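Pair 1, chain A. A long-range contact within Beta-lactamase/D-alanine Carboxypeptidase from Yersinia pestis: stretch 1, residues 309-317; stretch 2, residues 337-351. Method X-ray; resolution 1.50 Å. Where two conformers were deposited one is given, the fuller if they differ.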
# COMPACT_ATOMS: atom_id res chain seq x y z
N PHE A 309 -7.47 -8.84 -6.78
CA PHE A 309 -7.87 -7.94 -5.70
C PHE A 309 -7.67 -6.50 -6.10
O PHE A 309 -6.69 -6.17 -6.79
CB PHE A 309 -7.05 -8.18 -4.43
CG PHE A 309 -7.39 -9.45 -3.71
CD1 PHE A 309 -8.29 -9.45 -2.64
CD2 PHE A 309 -6.86 -10.66 -4.14
CE1 PHE A 309 -8.62 -10.63 -1.99
CE2 PHE A 309 -7.19 -11.84 -3.49
CZ PHE A 309 -8.08 -11.82 -2.42
N ILE A 310 -8.56 -5.63 -5.63
CA ILE A 310 -8.30 -4.19 -5.62
C ILE A 310 -8.53 -3.66 -4.21
O ILE A 310 -9.44 -4.10 -3.50
CB ILE A 310 -9.13 -3.40 -6.65
CG1 ILE A 310 -10.64 -3.69 -6.52
CG2 ILE A 310 -8.61 -3.68 -8.08
CD1 ILE A 310 -11.47 -2.76 -7.39
N THR A 311 -7.68 -2.72 -3.80
CA THR A 311 -7.74 -2.18 -2.46
C THR A 311 -7.59 -0.68 -2.49
O THR A 311 -7.01 -0.11 -3.41
CB THR A 311 -6.61 -2.75 -1.55
OG1 THR A 311 -5.36 -2.65 -2.23
CG2 THR A 311 -6.86 -4.22 -1.21
N TYR A 312 -8.13 -0.03 -1.48
CA TYR A 312 -8.00 1.41 -1.37
C TYR A 312 -8.11 1.79 0.09
O TYR A 312 -8.96 1.26 0.83
CB TYR A 312 -9.09 2.09 -2.19
CG TYR A 312 -9.05 3.61 -2.25
CD1 TYR A 312 -7.91 4.28 -2.72
CD2 TYR A 312 -10.16 4.37 -1.86
CE1 TYR A 312 -7.88 5.67 -2.79
CE2 TYR A 312 -10.14 5.76 -1.94
CZ TYR A 312 -8.99 6.40 -2.40
OH TYR A 312 -8.95 7.79 -2.47
N MSE A 313 -7.25 2.72 0.51
CA MSE A 313 -7.36 3.28 1.84
C MSE A 313 -7.38 4.79 1.70
O MSE A 313 -6.55 5.35 0.98
CB MSE A 313 -6.16 2.87 2.71
CG MSE A 313 -6.26 3.41 4.13
SE MSE A 313 -4.85 2.77 5.29
CE MSE A 313 -5.22 0.87 5.20
N ALA A 314 -8.35 5.44 2.34
CA ALA A 314 -8.48 6.89 2.26
C ALA A 314 -8.71 7.40 3.66
O ALA A 314 -9.55 6.86 4.39
CB ALA A 314 -9.66 7.27 1.36
N MSE A 315 -8.01 8.44 4.06
CA MSE A 315 -8.26 8.94 5.39
C MSE A 315 -8.07 10.43 5.51
O MSE A 315 -7.37 11.05 4.70
CB MSE A 315 -7.40 8.22 6.42
CG MSE A 315 -5.92 8.47 6.27
SE MSE A 315 -4.90 7.86 7.81
CE MSE A 315 -5.10 5.93 7.61
N VAL A 316 -8.68 10.97 6.55
CA VAL A 316 -8.59 12.38 6.87
C VAL A 316 -8.11 12.40 8.31
O VAL A 316 -8.91 12.39 9.25
CB VAL A 316 -9.96 13.09 6.72
CG1 VAL A 316 -9.83 14.59 7.03
CG2 VAL A 316 -10.51 12.89 5.31
N PRO A 317 -6.79 12.34 8.50
CA PRO A 317 -6.26 12.08 9.84
C PRO A 317 -6.67 13.11 10.88
O PRO A 317 -6.89 12.77 12.03
CB PRO A 317 -4.73 12.09 9.63
CG PRO A 317 -4.55 11.75 8.19
CD PRO A 317 -5.72 12.35 7.47
N ASN A 337 -14.48 3.00 -9.74
CA ASN A 337 -15.87 2.85 -9.29
C ASN A 337 -15.96 2.38 -7.84
O ASN A 337 -17.02 2.48 -7.21
CB ASN A 337 -16.65 1.92 -10.22
CG ASN A 337 -16.96 2.60 -11.52
OD1 ASN A 337 -16.94 3.82 -11.59
ND2 ASN A 337 -17.24 1.82 -12.57
N MSE A 338 -14.85 1.86 -7.32
CA MSE A 338 -14.75 1.56 -5.92
C MSE A 338 -14.17 2.77 -5.18
O MSE A 338 -14.77 3.25 -4.22
CB MSE A 338 -13.87 0.33 -5.71
CG MSE A 338 -13.65 -0.03 -4.24
SE MSE A 338 -12.39 -1.49 -4.03
CE MSE A 338 -10.75 -0.49 -4.37
N SER A 339 -13.03 3.29 -5.63
CA SER A 339 -12.39 4.38 -4.91
C SER A 339 -13.19 5.70 -4.90
O SER A 339 -13.20 6.39 -3.89
CB SER A 339 -10.95 4.60 -5.40
OG SER A 339 -10.92 5.01 -6.75
N ASP A 340 -13.87 6.02 -6.00
CA ASP A 340 -14.72 7.22 -6.01
C ASP A 340 -15.80 7.12 -4.93
O ASP A 340 -16.11 8.10 -4.24
CB ASP A 340 -15.39 7.44 -7.36
CG ASP A 340 -14.46 8.01 -8.43
OD1 ASP A 340 -13.33 8.48 -8.13
OD2 ASP A 340 -14.90 8.00 -9.60
N GLY A 341 -16.40 5.94 -4.79
CA GLY A 341 -17.42 5.73 -3.77
C GLY A 341 -16.88 5.90 -2.36
O GLY A 341 -17.52 6.50 -1.50
N VAL A 342 -15.68 5.36 -2.12
CA VAL A 342 -15.03 5.57 -0.83
C VAL A 342 -14.78 7.06 -0.55
O VAL A 342 -15.03 7.54 0.55
CB VAL A 342 -13.73 4.75 -0.71
CG1 VAL A 342 -12.88 5.23 0.46
CG2 VAL A 342 -14.05 3.24 -0.60
N ASN A 343 -14.30 7.79 -1.55
CA ASN A 343 -14.03 9.21 -1.35
C ASN A 343 -15.30 9.98 -1.01
O ASN A 343 -15.29 10.86 -0.15
CB ASN A 343 -13.32 9.82 -2.57
CG ASN A 343 -11.91 9.27 -2.75
OD1 ASN A 343 -11.25 8.89 -1.76
ND2 ASN A 343 -11.44 9.22 -4.01
N GLN A 344 -16.39 9.63 -1.68
CA GLN A 344 -17.66 10.26 -1.37
C GLN A 344 -18.17 9.89 0.01
O GLN A 344 -18.76 10.73 0.70
CB GLN A 344 -18.69 9.93 -2.45
CG GLN A 344 -18.33 10.58 -3.76
CD GLN A 344 -19.20 10.12 -4.90
OE1 GLN A 344 -20.30 9.61 -4.69
NE2 GLN A 344 -18.71 10.29 -6.13
N LEU A 345 -17.97 8.64 0.42
CA LEU A 345 -18.28 8.23 1.79
C LEU A 345 -17.48 9.08 2.79
O LEU A 345 -18.03 9.60 3.76
CB LEU A 345 -17.98 6.75 1.99
CG LEU A 345 -18.04 6.20 3.43
CD1 LEU A 345 -19.39 6.46 4.10
CD2 LEU A 345 -17.71 4.72 3.43
N VAL A 346 -16.18 9.22 2.54
CA VAL A 346 -15.32 10.00 3.43
C VAL A 346 -15.84 11.45 3.49
O VAL A 346 -15.88 12.06 4.57
CB VAL A 346 -13.84 9.96 2.97
CG1 VAL A 346 -13.01 11.00 3.70
CG2 VAL A 346 -13.26 8.56 3.22
N ALA A 347 -16.28 11.97 2.36
CA ALA A 347 -16.79 13.35 2.30
C ALA A 347 -18.04 13.50 3.18
O ALA A 347 -18.22 14.53 3.84
CB ALA A 347 -17.09 13.76 0.87
N GLU A 348 -18.90 12.49 3.19
CA GLU A 348 -20.07 12.55 4.05
C GLU A 348 -19.67 12.41 5.53
O GLU A 348 -20.22 13.09 6.40
CB GLU A 348 -21.11 11.50 3.65
CG GLU A 348 -22.45 11.62 4.43
CD GLU A 348 -23.19 12.94 4.18
OE1 GLU A 348 -23.03 13.52 3.08
OE2 GLU A 348 -23.94 13.39 5.09
N LEU A 349 -18.71 11.53 5.82
CA LEU A 349 -18.28 11.31 7.19
C LEU A 349 -17.65 12.55 7.82
O LEU A 349 -17.78 12.76 9.03
CB LEU A 349 -17.35 10.10 7.31
CG LEU A 349 -17.95 8.73 7.05
CD1 LEU A 349 -16.84 7.69 6.89
CD2 LEU A 349 -18.94 8.29 8.15
N VAL A 350 -16.97 13.38 7.03
CA VAL A 350 -16.30 14.54 7.64
C VAL A 350 -17.24 15.70 8.00
O VAL A 350 -16.84 16.61 8.71
CB VAL A 350 -15.12 15.09 6.78
CG1 VAL A 350 -14.01 14.03 6.61
CG2 VAL A 350 -15.62 15.64 5.46
N LYS A 351 -18.48 15.67 7.51
CA LYS A 351 -19.43 16.77 7.74
C LYS A 351 -19.80 16.92 9.21
O LYS A 351 -19.86 15.92 9.91
CB LYS A 351 -20.71 16.55 6.92
CG LYS A 351 -20.50 16.65 5.42
CD LYS A 351 -21.79 16.40 4.67
CE LYS A 351 -21.58 16.54 3.17
NZ LYS A 351 -22.79 16.17 2.36

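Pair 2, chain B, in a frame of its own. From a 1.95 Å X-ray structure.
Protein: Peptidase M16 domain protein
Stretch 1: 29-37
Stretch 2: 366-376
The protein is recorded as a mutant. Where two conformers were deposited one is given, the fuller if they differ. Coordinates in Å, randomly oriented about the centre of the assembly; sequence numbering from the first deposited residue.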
# COMPACT_ATOMS: atom_id res chain seq x y z
N HIS B 29 -5.94 -9.36 -16.33
CA HIS B 29 -6.22 -10.64 -15.70
C HIS B 29 -7.20 -10.49 -14.55
O HIS B 29 -8.01 -11.38 -14.30
CB HIS B 29 -4.93 -11.27 -15.16
CG HIS B 29 -3.89 -11.57 -16.21
ND1 HIS B 29 -3.99 -12.65 -17.08
CD2 HIS B 29 -2.74 -10.94 -16.52
CE1 HIS B 29 -2.93 -12.68 -17.86
NE2 HIS B 29 -2.14 -11.66 -17.54
N GLN B 30 -7.13 -9.36 -13.83
CA GLN B 30 -7.96 -9.14 -12.65
C GLN B 30 -9.30 -8.53 -12.98
O GLN B 30 -9.40 -7.63 -13.82
CB GLN B 30 -7.24 -8.22 -11.68
CG GLN B 30 -7.96 -8.05 -10.33
CD GLN B 30 -7.59 -6.76 -9.63
OE1 GLN B 30 -7.85 -5.68 -10.13
NE2 GLN B 30 -7.00 -6.88 -8.47
N THR B 31 -10.34 -9.04 -12.32
CA THR B 31 -11.65 -8.36 -12.23
C THR B 31 -11.82 -7.96 -10.76
O THR B 31 -11.47 -8.74 -9.87
CB THR B 31 -12.80 -9.28 -12.71
OG1 THR B 31 -12.62 -9.56 -14.09
CG2 THR B 31 -14.23 -8.61 -12.53
N TYR B 32 -12.29 -6.73 -10.53
CA TYR B 32 -12.50 -6.21 -9.19
C TYR B 32 -13.95 -5.75 -9.16
O TYR B 32 -14.43 -5.04 -10.07
CB TYR B 32 -11.50 -5.07 -8.91
CG TYR B 32 -11.49 -4.48 -7.49
CD1 TYR B 32 -12.52 -3.64 -7.04
CD2 TYR B 32 -10.42 -4.71 -6.62
CE1 TYR B 32 -12.50 -3.08 -5.74
CE2 TYR B 32 -10.40 -4.14 -5.31
CZ TYR B 32 -11.44 -3.33 -4.90
OH TYR B 32 -11.45 -2.78 -3.63
N ALA B 33 -14.69 -6.22 -8.16
CA ALA B 33 -16.13 -6.01 -8.10
C ALA B 33 -16.51 -5.50 -6.70
O ALA B 33 -16.01 -6.02 -5.71
CB ALA B 33 -16.83 -7.34 -8.38
N MSE B 34 -17.42 -4.53 -6.62
CA MSE B 34 -17.85 -4.02 -5.32
C MSE B 34 -19.37 -3.80 -5.32
O MSE B 34 -19.91 -3.22 -6.27
CB MSE B 34 -17.12 -2.70 -5.00
CG MSE B 34 -17.59 -1.98 -3.69
SE MSE B 34 -16.52 -0.43 -3.16
CE MSE B 34 -14.87 -1.29 -2.54
N PHE B 35 -20.02 -4.34 -4.28
CA PHE B 35 -21.45 -4.19 -4.03
C PHE B 35 -21.58 -3.39 -2.72
O PHE B 35 -21.14 -3.87 -1.67
CB PHE B 35 -22.05 -5.61 -3.89
CG PHE B 35 -23.57 -5.69 -3.90
CD1 PHE B 35 -24.37 -4.70 -4.46
CD2 PHE B 35 -24.18 -6.83 -3.41
CE1 PHE B 35 -25.77 -4.83 -4.46
CE2 PHE B 35 -25.58 -6.97 -3.44
CZ PHE B 35 -26.36 -5.96 -3.95
N ALA B 36 -22.11 -2.17 -2.77
CA ALA B 36 -22.15 -1.28 -1.60
C ALA B 36 -23.49 -0.73 -1.33
O ALA B 36 -24.30 -0.57 -2.26
CB ALA B 36 -21.15 -0.14 -1.76
N THR B 37 -23.71 -0.39 -0.05
CA THR B 37 -24.99 0.19 0.39
C THR B 37 -24.78 1.60 0.93
O THR B 37 -23.78 1.87 1.60
CB THR B 37 -25.69 -0.67 1.45
OG1 THR B 37 -26.87 -0.01 1.93
CG2 THR B 37 -24.75 -0.94 2.60
N GLN B 366 -6.24 1.83 -12.54
CA GLN B 366 -6.37 0.77 -11.51
C GLN B 366 -7.81 0.33 -11.35
O GLN B 366 -8.67 1.16 -11.05
CB GLN B 366 -5.91 1.29 -10.13
CG GLN B 366 -4.42 1.66 -9.99
CD GLN B 366 -3.52 0.45 -10.17
OE1 GLN B 366 -3.80 -0.62 -9.63
NE2 GLN B 366 -2.44 0.61 -10.95
N ASN B 367 -8.09 -0.97 -11.50
CA ASN B 367 -9.46 -1.48 -11.30
C ASN B 367 -10.01 -1.03 -9.95
O ASN B 367 -11.13 -0.54 -9.91
CB ASN B 367 -9.53 -3.00 -11.35
CG ASN B 367 -9.35 -3.55 -12.75
OD1 ASN B 367 -9.74 -2.94 -13.74
ND2 ASN B 367 -8.76 -4.73 -12.82
N ALA B 368 -9.23 -1.20 -8.88
CA ALA B 368 -9.72 -0.88 -7.53
C ALA B 368 -10.12 0.60 -7.41
O ALA B 368 -11.18 0.92 -6.87
CB ALA B 368 -8.71 -1.23 -6.45
N PHE B 369 -9.27 1.50 -7.87
CA PHE B 369 -9.64 2.93 -7.86
C PHE B 369 -10.92 3.24 -8.67
O PHE B 369 -11.89 3.88 -8.18
CB PHE B 369 -8.46 3.79 -8.33
CG PHE B 369 -8.76 5.28 -8.40
CD1 PHE B 369 -8.37 6.12 -7.35
CD2 PHE B 369 -9.35 5.83 -9.52
CE1 PHE B 369 -8.62 7.51 -7.41
CE2 PHE B 369 -9.63 7.23 -9.58
CZ PHE B 369 -9.24 8.05 -8.51
N LEU B 370 -10.97 2.78 -9.92
CA LEU B 370 -12.14 3.01 -10.75
C LEU B 370 -13.42 2.59 -10.04
O LEU B 370 -14.44 3.29 -10.06
CB LEU B 370 -12.02 2.23 -12.07
CG LEU B 370 -11.00 2.76 -13.05
CD1 LEU B 370 -10.64 1.70 -14.11
CD2 LEU B 370 -11.49 4.03 -13.68
N VAL B 371 -13.38 1.42 -9.41
CA VAL B 371 -14.57 0.84 -8.81
C VAL B 371 -14.95 1.59 -7.54
O VAL B 371 -16.08 2.06 -7.41
CB VAL B 371 -14.35 -0.69 -8.53
CG1 VAL B 371 -15.46 -1.19 -7.63
CG2 VAL B 371 -14.31 -1.49 -9.87
N ARG B 372 -14.00 1.70 -6.61
CA ARG B 372 -14.19 2.35 -5.31
C ARG B 372 -14.74 3.76 -5.49
O ARG B 372 -15.70 4.16 -4.83
CB ARG B 372 -12.87 2.44 -4.53
CG ARG B 372 -12.78 1.61 -3.24
CD ARG B 372 -11.45 1.81 -2.47
NE ARG B 372 -10.85 3.13 -2.70
CZ ARG B 372 -9.70 3.32 -3.36
NH1 ARG B 372 -9.03 2.28 -3.85
NH2 ARG B 372 -9.23 4.54 -3.54
N ASN B 373 -14.13 4.52 -6.38
CA ASN B 373 -14.58 5.89 -6.64
C ASN B 373 -15.91 6.03 -7.35
O ASN B 373 -16.72 6.91 -7.00
CB ASN B 373 -13.47 6.67 -7.28
CG ASN B 373 -12.40 6.98 -6.28
OD1 ASN B 373 -12.54 7.90 -5.53
ND2 ASN B 373 -11.40 6.12 -6.16
N TRP B 374 -16.21 5.15 -8.29
CA TRP B 374 -17.52 5.16 -8.95
C TRP B 374 -18.59 4.95 -7.88
O TRP B 374 -19.57 5.72 -7.76
CB TRP B 374 -17.66 4.09 -10.06
CG TRP B 374 -18.58 4.54 -11.13
CD1 TRP B 374 -18.20 5.05 -12.32
CD2 TRP B 374 -20.01 4.55 -11.11
NE1 TRP B 374 -19.30 5.37 -13.06
CE2 TRP B 374 -20.43 5.13 -12.31
CE3 TRP B 374 -20.98 4.16 -10.17
CZ2 TRP B 374 -21.79 5.29 -12.65
CZ3 TRP B 374 -22.36 4.35 -10.49
CH2 TRP B 374 -22.74 4.94 -11.70
N VAL B 375 -18.34 3.94 -7.04
CA VAL B 375 -19.25 3.61 -5.93
C VAL B 375 -19.46 4.79 -4.99
O VAL B 375 -20.61 5.15 -4.64
CB VAL B 375 -18.74 2.45 -5.09
CG1 VAL B 375 -19.55 2.34 -3.81
CG2 VAL B 375 -18.79 1.09 -5.91
N THR B 376 -18.34 5.35 -4.55
CA THR B 376 -18.35 6.39 -3.53
C THR B 376 -19.05 7.65 -3.98
O THR B 376 -19.90 8.17 -3.27
CB THR B 376 -16.89 6.66 -3.01
OG1 THR B 376 -16.47 5.50 -2.29
CG2 THR B 376 -16.92 7.79 -2.01
O HOH W 1 -6.85 -2.96 -8.78

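Where do the two contacts differ most sharply? They differ in where each places the hydrogen bond that joins its two stretches. In pair 1 it comes from the tip of the tyrosine: Tyr A312 OH donates to Asn A343 OD1 at 2.6 Å. Asn A343 sets off sideways from the helix, but its end comes nearer the strand and meets the hydroxyl near the plane of the ring. In pair 2 the matching helix residue is Arg B372, which instead lays its aliphatic stem against selenomethionine, with CG 3.6 Å from Met B34 CE. The polar link lies earlier in both stretches, where Asn B367 ND2 donates to Gln B30 OE1 at 3.0 Å and a nearly straight 167°. A water extends it, donating to Gln B30 OE1 (3.2 Å) and accepting from Ala B368 N (3.0 Å), a backbone amide in the first turn of the helix.

What framework do these different solutions share? In each pair a strand runs alongside a helix in nearly the same direction, at 22° in pair 1 and 17° in pair 2, with the axes approaching to 8.9 and 8.2 Å. Fourteen central residues superpose with an RMSD of 0.7 Å. Alternate residues of the first stretch point toward the helix, following the strand's two-residue repeat: Ile A310, Tyr A312, Ala A314 and Val A316 match Gln B30, which lies just before the strand, Tyr B32, Met B34 and Ala B36. On the helix, Met A338, Val A342 and Val A346 match Asn B367, Val B371 and Val B375, four residues apart and so on one side. The areas buried are similar, 478 and 457 Å².

How does the shared tyrosine meet the helix? Tyr A312 and Tyr B32 both take the t rotamer, and each spreads a ring face against a small helix residue. Ser A339 CB sits 3.6 Å from the centroid of the Tyr A312 ring; in pair 2 it is Ala B368 CA that lies 3.7 Å from the centroid of the Tyr B32 ring, just 1° off its normal. The matched valine also touches both rings: Val A342 CG1 is 3.7 Å from Tyr A312 CD2, and Val B371 CB is 3.8 Å from Tyr B32 CD1.

How is the rest of the space filled? Bulk changes places. At the first matched pair of inward positions, pair 1 is apolar, with Ile A310 CD1 3.7 Å from Met A338 SE, whereas pair 2 has its amide pair. Farther along, the small Ala A314 and larger Val A316 correspond to the long Met B34 and small Ala B36. Val A316 CG2 reaches Val A346 CG1 at 3.5 Å; Ala B36 CB still touches Val B375 CG1 at 3.6 Å, while Met B34 SE comes within 3.9 Å of Val B375 CG2. Thus both matched valines are packed, by different combinations of strand side chains.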